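Local coordinates for protein chorismate synthase (Campylobacter jejuni, PDB 1SQ1) that probably catalyses the last step of chorismate biosynthesis, removing phosphate from 5-enolpyruvylshikimate-3-phosphate with reduced FMN as cofactor, at residues L8-F13 and C23-M28; C148-V153 and F208-G213. One frame throughout, in Å; residues are numbered along the deposited sequence.

Contact 1: L8-F13 and C23-M28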
loop_
_atom_site.group_PDB
_atom_site.type_symbol
_atom_site.label_atom_id
_atom_site.label_comp_id
_atom_site.label_asym_id
_atom_site.label_seq_id
_atom_site.Cartn_x
_atom_site.Cartn_y
_atom_site.Cartn_z
ATOM N N LEU A 8 10.742 2.736 1.105
ATOM C CA LEU A 8 11.924 1.862 1.039
ATOM C C LEU A 8 11.478 0.440 1.416
ATOM O O LEU A 8 11.695 -0.028 2.533
ATOM C CB LEU A 8 12.996 2.338 2.026
ATOM C CG LEU A 8 14.473 2.106 1.690
ATOM C CD1 LEU A 8 15.172 1.387 2.836
ATOM C CD2 LEU A 8 14.595 1.328 0.403
ATOM N N LYS A 9 10.854 -0.235 0.460
ATOM C CA LYS A 9 10.325 -1.577 0.629
ATOM C C LYS A 9 11.354 -2.687 0.704
ATOM O O LYS A 9 12.081 -2.915 -0.246
ATOM C CB LYS A 9 9.364 -1.867 -0.518
ATOM C CG LYS A 9 8.238 -0.871 -0.610
ATOM C CD LYS A 9 7.121 -1.350 -1.511
ATOM C CE LYS A 9 5.975 -0.373 -1.441
ATOM N NZ LYS A 9 5.571 -0.199 -0.029
ATOM N N PHE A 10 11.395 -3.391 1.829
ATOM C CA PHE A 10 12.320 -4.504 2.010
ATOM C C PHE A 10 11.568 -5.806 1.814
ATOM O O PHE A 10 10.498 -5.987 2.382
ATOM C CB PHE A 10 12.915 -4.461 3.415
ATOM C CG PHE A 10 13.574 -5.743 3.840
ATOM C CD1 PHE A 10 12.943 -6.597 4.754
ATOM C CD2 PHE A 10 14.826 -6.097 3.351
ATOM C CE1 PHE A 10 13.553 -7.782 5.181
ATOM C CE2 PHE A 10 15.443 -7.280 3.770
ATOM C CZ PHE A 10 14.804 -8.122 4.688
ATOM N N THR A 11 12.119 -6.713 1.018
ATOM C CA THR A 11 11.461 -7.989 0.776
ATOM C C THR A 11 12.410 -9.175 0.891
ATOM O O THR A 11 13.465 -9.204 0.252
ATOM C CB THR A 11 10.819 -8.036 -0.625
ATOM O OG1 THR A 11 9.909 -6.943 -0.763
ATOM C CG2 THR A 11 10.059 -9.345 -0.831
ATOM N N SER A 12 12.033 -10.161 1.702
ATOM C CA SER A 12 12.865 -11.349 1.856
ATOM C C SER A 12 12.135 -12.581 1.359
ATOM O O SER A 12 10.973 -12.804 1.670
ATOM C CB SER A 12 13.298 -11.540 3.316
ATOM O OG SER A 12 12.199 -11.564 4.213
ATOM N N PHE A 13 12.824 -13.371 0.552
ATOM C CA PHE A 13 12.231 -14.575 0.025
ATOM C C PHE A 13 13.034 -15.750 0.535
ATOM O O PHE A 13 14.252 -15.670 0.721
ATOM C CB PHE A 13 12.199 -14.539 -1.503
ATOM C CG PHE A 13 13.523 -14.266 -2.131
ATOM C CD1 PHE A 13 14.289 -15.309 -2.644
ATOM C CD2 PHE A 13 14.012 -12.966 -2.209
ATOM C CE1 PHE A 13 15.527 -15.065 -3.220
ATOM C CE2 PHE A 13 15.247 -12.708 -2.781
ATOM C CZ PHE A 13 16.010 -13.759 -3.291
ATOM N N CYS A 23 17.143 -11.240 -0.044
ATOM C CA CYS A 23 16.312 -10.067 0.176
ATOM C C CYS A 23 16.368 -9.127 -1.023
ATOM O O CYS A 23 17.230 -9.261 -1.894
ATOM C CB CYS A 23 16.724 -9.329 1.455
ATOM S SG CYS A 23 18.134 -8.222 1.356
ATOM N N ILE A 24 15.416 -8.201 -1.080
ATOM C CA ILE A 24 15.340 -7.228 -2.161
ATOM C C ILE A 24 15.074 -5.877 -1.515
ATOM O O ILE A 24 14.144 -5.739 -0.726
ATOM C CB ILE A 24 14.170 -7.555 -3.142
ATOM C CG1 ILE A 24 14.308 -8.975 -3.684
ATOM C CG2 ILE A 24 14.180 -6.601 -4.322
ATOM C CD1 ILE A 24 15.578 -9.204 -4.476
ATOM N N ILE A 25 15.905 -4.887 -1.807
ATOM C CA ILE A 25 15.670 -3.568 -1.252
ATOM C C ILE A 25 15.323 -2.677 -2.433
ATOM O O ILE A 25 16.145 -2.435 -3.319
ATOM C CB ILE A 25 16.900 -2.990 -0.538
ATOM C CG1 ILE A 25 17.320 -3.893 0.624
ATOM C CG2 ILE A 25 16.577 -1.604 -0.030
ATOM C CD1 ILE A 25 18.346 -4.965 0.258
ATOM N N ASP A 26 14.089 -2.203 -2.457
ATOM C CA ASP A 26 13.632 -1.356 -3.539
ATOM C C ASP A 26 13.360 0.015 -2.943
ATOM O O ASP A 26 12.903 0.118 -1.809
ATOM C CB ASP A 26 12.365 -1.975 -4.151
ATOM C CG ASP A 26 11.873 -1.240 -5.387
ATOM O OD1 ASP A 26 12.623 -1.118 -6.381
ATOM O OD2 ASP A 26 10.717 -0.782 -5.370
ATOM N N GLY A 27 13.679 1.067 -3.688
ATOM C CA GLY A 27 13.430 2.408 -3.200
ATOM C C GLY A 27 14.676 3.189 -2.850
ATOM O O GLY A 27 14.595 4.383 -2.560
HETATM N N MSE A 28 15.822 2.519 -2.869
HETATM C CA MSE A 28 17.087 3.174 -2.557
HETATM C C MSE A 28 17.438 4.187 -3.631
HETATM O O MSE A 28 17.368 3.894 -4.823
HETATM C CB MSE A 28 18.209 2.145 -2.427
HETATM C CG MSE A 28 18.233 1.443 -1.074
HETATM SE SE MSE A 28 19.243 2.411 0.275
HETATM C CE MSE A 28 17.919 3.682 0.892
#
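Phe-10 and Cys-23 meet on the helix-covered face of two antiparallel strands, 9-13 and 23-26. The side chain of Phe-10 leaves CB on the same face as Ser-12, Cys-23 and Ile-25. Its CG is anti to the backbone N (chi1 164°), and the ring comes near Cys-23 and Ile-25 of the facing strand. CD2 lies 4.1 Å from Ile-24 O and is turned to Ile-25, whose CG1 lies at the ring edge, near its plane, 4.3 Å away. One atom further out, CE2 of Phe-10 packs against Cys-23 CB at 3.3 Å. CZ, the tip, still touches that CB at 3.9 Å. SG of Cys-23, by contrast with its CB, lies at the ring edge, 5.1 Å from the centre of the Phe-10 ring, a Cys sulfur-aromatic contact. Nearer the end of the pair, Leu-8 sends CD2 to Ile-25 CG2 (3.6 Å) and crosses the selenomethionine side chain of Met-28, whose CE lies by Leu-8 CG. Between the strands, Thr-11 and Ile-24 exchange two backbone hydrogen bonds; their side chains point to the other face, and Ile-24 CD1 reaches Phe-13 CE2 at 3.9 Å. A third backbone bond runs from Asp-26 N to Lys-9 O. Helices 128-143 and 325-346 cover the Phe-10 face, whereas Phe-13 and Ile-24 pack against Ile-24 and Phe-13 of a second subunit, the two Phe-13 rings meeting. This is an antiparallel beta hairpin within a five-stranded sheet, its apolar side chains divided between the helical layer of the chorismate synthase fold and a subunit interface of the homotetramer.

Contact 2: C148-V153 and F208-G213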
loop_
_atom_site.group_PDB
_atom_site.type_symbol
_atom_site.label_atom_id
_atom_site.label_comp_id
_atom_site.label_asym_id
_atom_site.label_seq_id
_atom_site.Cartn_x
_atom_site.Cartn_y
_atom_site.Cartn_z
ATOM N N CYS A 148 23.659 7.338 12.892
ATOM C CA CYS A 148 24.254 6.099 13.341
ATOM C C CYS A 148 23.321 5.330 14.249
ATOM O O CYS A 148 22.747 5.889 15.183
ATOM C CB CYS A 148 25.562 6.391 14.065
ATOM S SG CYS A 148 26.558 4.934 14.346
ATOM N N VAL A 149 23.174 4.043 13.959
ATOM C CA VAL A 149 22.317 3.168 14.747
ATOM C C VAL A 149 23.162 2.029 15.311
ATOM O O VAL A 149 23.820 1.305 14.562
ATOM C CB VAL A 149 21.168 2.584 13.884
ATOM C CG1 VAL A 149 20.331 1.624 14.710
ATOM C CG2 VAL A 149 20.289 3.709 13.360
ATOM N N GLN A 150 23.150 1.883 16.631
ATOM C CA GLN A 150 23.913 0.837 17.300
ATOM C C GLN A 150 23.100 0.255 18.445
ATOM O O GLN A 150 22.311 0.965 19.068
ATOM C CB GLN A 150 25.229 1.411 17.825
ATOM C CG GLN A 150 25.213 2.930 17.978
ATOM C CD GLN A 150 26.574 3.502 18.332
ATOM O OE1 GLN A 150 27.612 2.970 17.921
ATOM N NE2 GLN A 150 26.576 4.604 19.081
ATOM N N SER A 151 23.301 -1.035 18.716
ATOM C CA SER A 151 22.581 -1.753 19.776
ATOM C C SER A 151 23.479 -2.749 20.504
ATOM O O SER A 151 24.539 -3.135 20.001
ATOM C CB SER A 151 21.407 -2.530 19.180
ATOM O OG SER A 151 20.577 -1.697 18.384
ATOM N N GLY A 152 23.030 -3.172 21.682
ATOM C CA GLY A 152 23.780 -4.131 22.472
ATOM C C GLY A 152 22.959 -4.699 23.613
ATOM O O GLY A 152 21.934 -4.123 23.974
ATOM N N VAL A 153 23.403 -5.818 24.186
ATOM C CA VAL A 153 22.688 -6.463 25.293
ATOM C C VAL A 153 23.003 -5.808 26.637
ATOM O O VAL A 153 24.167 -5.693 27.021
ATOM C CB VAL A 153 23.064 -7.956 25.432
ATOM C CG1 VAL A 153 22.135 -8.627 26.428
ATOM C CG2 VAL A 153 23.019 -8.645 24.090
ATOM N N PHE A 208 19.320 -2.833 23.854
ATOM C CA PHE A 208 19.320 -1.373 23.827
ATOM C C PHE A 208 19.790 -0.838 22.475
ATOM O O PHE A 208 20.923 -1.080 22.061
ATOM C CB PHE A 208 20.236 -0.818 24.915
ATOM C CG PHE A 208 20.301 0.683 24.942
ATOM C CD1 PHE A 208 19.176 1.436 25.264
ATOM C CD2 PHE A 208 21.485 1.347 24.639
ATOM C CE1 PHE A 208 19.230 2.833 25.286
ATOM C CE2 PHE A 208 21.546 2.744 24.658
ATOM C CZ PHE A 208 20.418 3.487 24.982
ATOM N N THR A 209 18.919 -0.111 21.786
ATOM C CA THR A 209 19.272 0.456 20.491
ATOM C C THR A 209 19.309 1.966 20.586
ATOM O O THR A 209 18.307 2.611 20.890
ATOM C CB THR A 209 18.270 0.099 19.402
ATOM O OG1 THR A 209 18.128 -1.326 19.308
ATOM C CG2 THR A 209 18.757 0.648 18.082
ATOM N N LYS A 210 20.482 2.522 20.323
ATOM C CA LYS A 210 20.678 3.955 20.377
ATOM C C LYS A 210 20.951 4.483 18.982
ATOM O O LYS A 210 21.715 3.884 18.223
ATOM C CB LYS A 210 21.849 4.277 21.306
ATOM C CG LYS A 210 22.348 5.706 21.229
ATOM C CD LYS A 210 23.002 6.102 22.534
ATOM C CE LYS A 210 24.225 6.967 22.317
ATOM N NZ LYS A 210 25.345 6.160 21.745
ATOM N N VAL A 211 20.307 5.594 18.633
ATOM C CA VAL A 211 20.513 6.196 17.326
ATOM C C VAL A 211 20.955 7.641 17.523
ATOM O O VAL A 211 20.250 8.430 18.160
ATOM C CB VAL A 211 19.227 6.160 16.481
ATOM C CG1 VAL A 211 19.531 6.594 15.063
ATOM C CG2 VAL A 211 18.635 4.764 16.492
ATOM N N SER A 212 22.127 7.973 16.990
ATOM C CA SER A 212 22.695 9.318 17.108
ATOM C C SER A 212 22.697 10.030 15.762
ATOM O O SER A 212 22.511 9.402 14.715
ATOM C CB SER A 212 24.129 9.237 17.610
ATOM O OG SER A 212 24.905 8.481 16.695
ATOM N N GLY A 213 22.934 11.339 15.798
ATOM C CA GLY A 213 22.954 12.126 14.580
ATOM C C GLY A 213 21.573 12.140 13.973
ATOM O O GLY A 213 21.408 12.091 12.755
#
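Val-149 and Val-211 lie side by side and point the same way from a non-hydrogen-bonded antiparallel pair. Their branches touch through Val-149 CG2 and Val-211 CG1, 3.4 Å apart, while CG1 of Val-149, anti to its backbone N (chi1 177°), touches Thr-209 CG2 at 3.8 Å, the two side chains crossing at a slant. Ser-151 and Thr-209 continue this face with their hydroxyls turned to each other: Ser-151 OG and Thr-209 OG1 are hydrogen-bonded at 2.6 Å, and either may be the donor. Both oxygens sit anti to their own carbonyl carbons. On the opposite face Gln-150 and Lys-210 lie side by side, pointing the same way, and both touch Phe-170 of helix 170-175; Phe-208 turns its ring away from the partner strand toward that of Phe-168. At the exposed end, Ser-212 OG lies 3.4 Å from Cys-148 CB. Six backbone bonds join the strands, two for each of Cys-148/Ser-212, Gln-150/Lys-210 and Gly-152/Phe-208. In the middle pair, Lys-210 N meets Gln-150 O at 2.7 Å. Helix 325-346 covers the valines through Arg-337 and Leu-340. The chemistry is thus split by face: beside the valines, Ser-151 OG is bonded to both Thr-209 OG1 and Ser-333 OG of that helix, so its hydroxyl is satisfied against the helix, while the other face is partly exposed at Gln-150, Lys-210 and Ser-212, which would probably let Lys-210, in touch with Glu-166, stay charged.

From the N terminus, contact 1 closes first, across the seven residues that join strands 9-13 and 21-26 into a hairpin. The chain then passes through strands 62-64 and 78-82 of the same sheet and helix 128-143, which packs on contact 1, before entering strand 148-156. Contact 2 closes a longer excursion of 54 residues, holding helices 170-175 and 186-198. The two loops follow in series, neither nested nor crossed. The contacts lie in separate antiparallel sheets, their centres about 22 Å apart and their nearest atoms about 12 Å apart. Helix 325-346 touches side chains of both, so a helical layer bridges the two sheets.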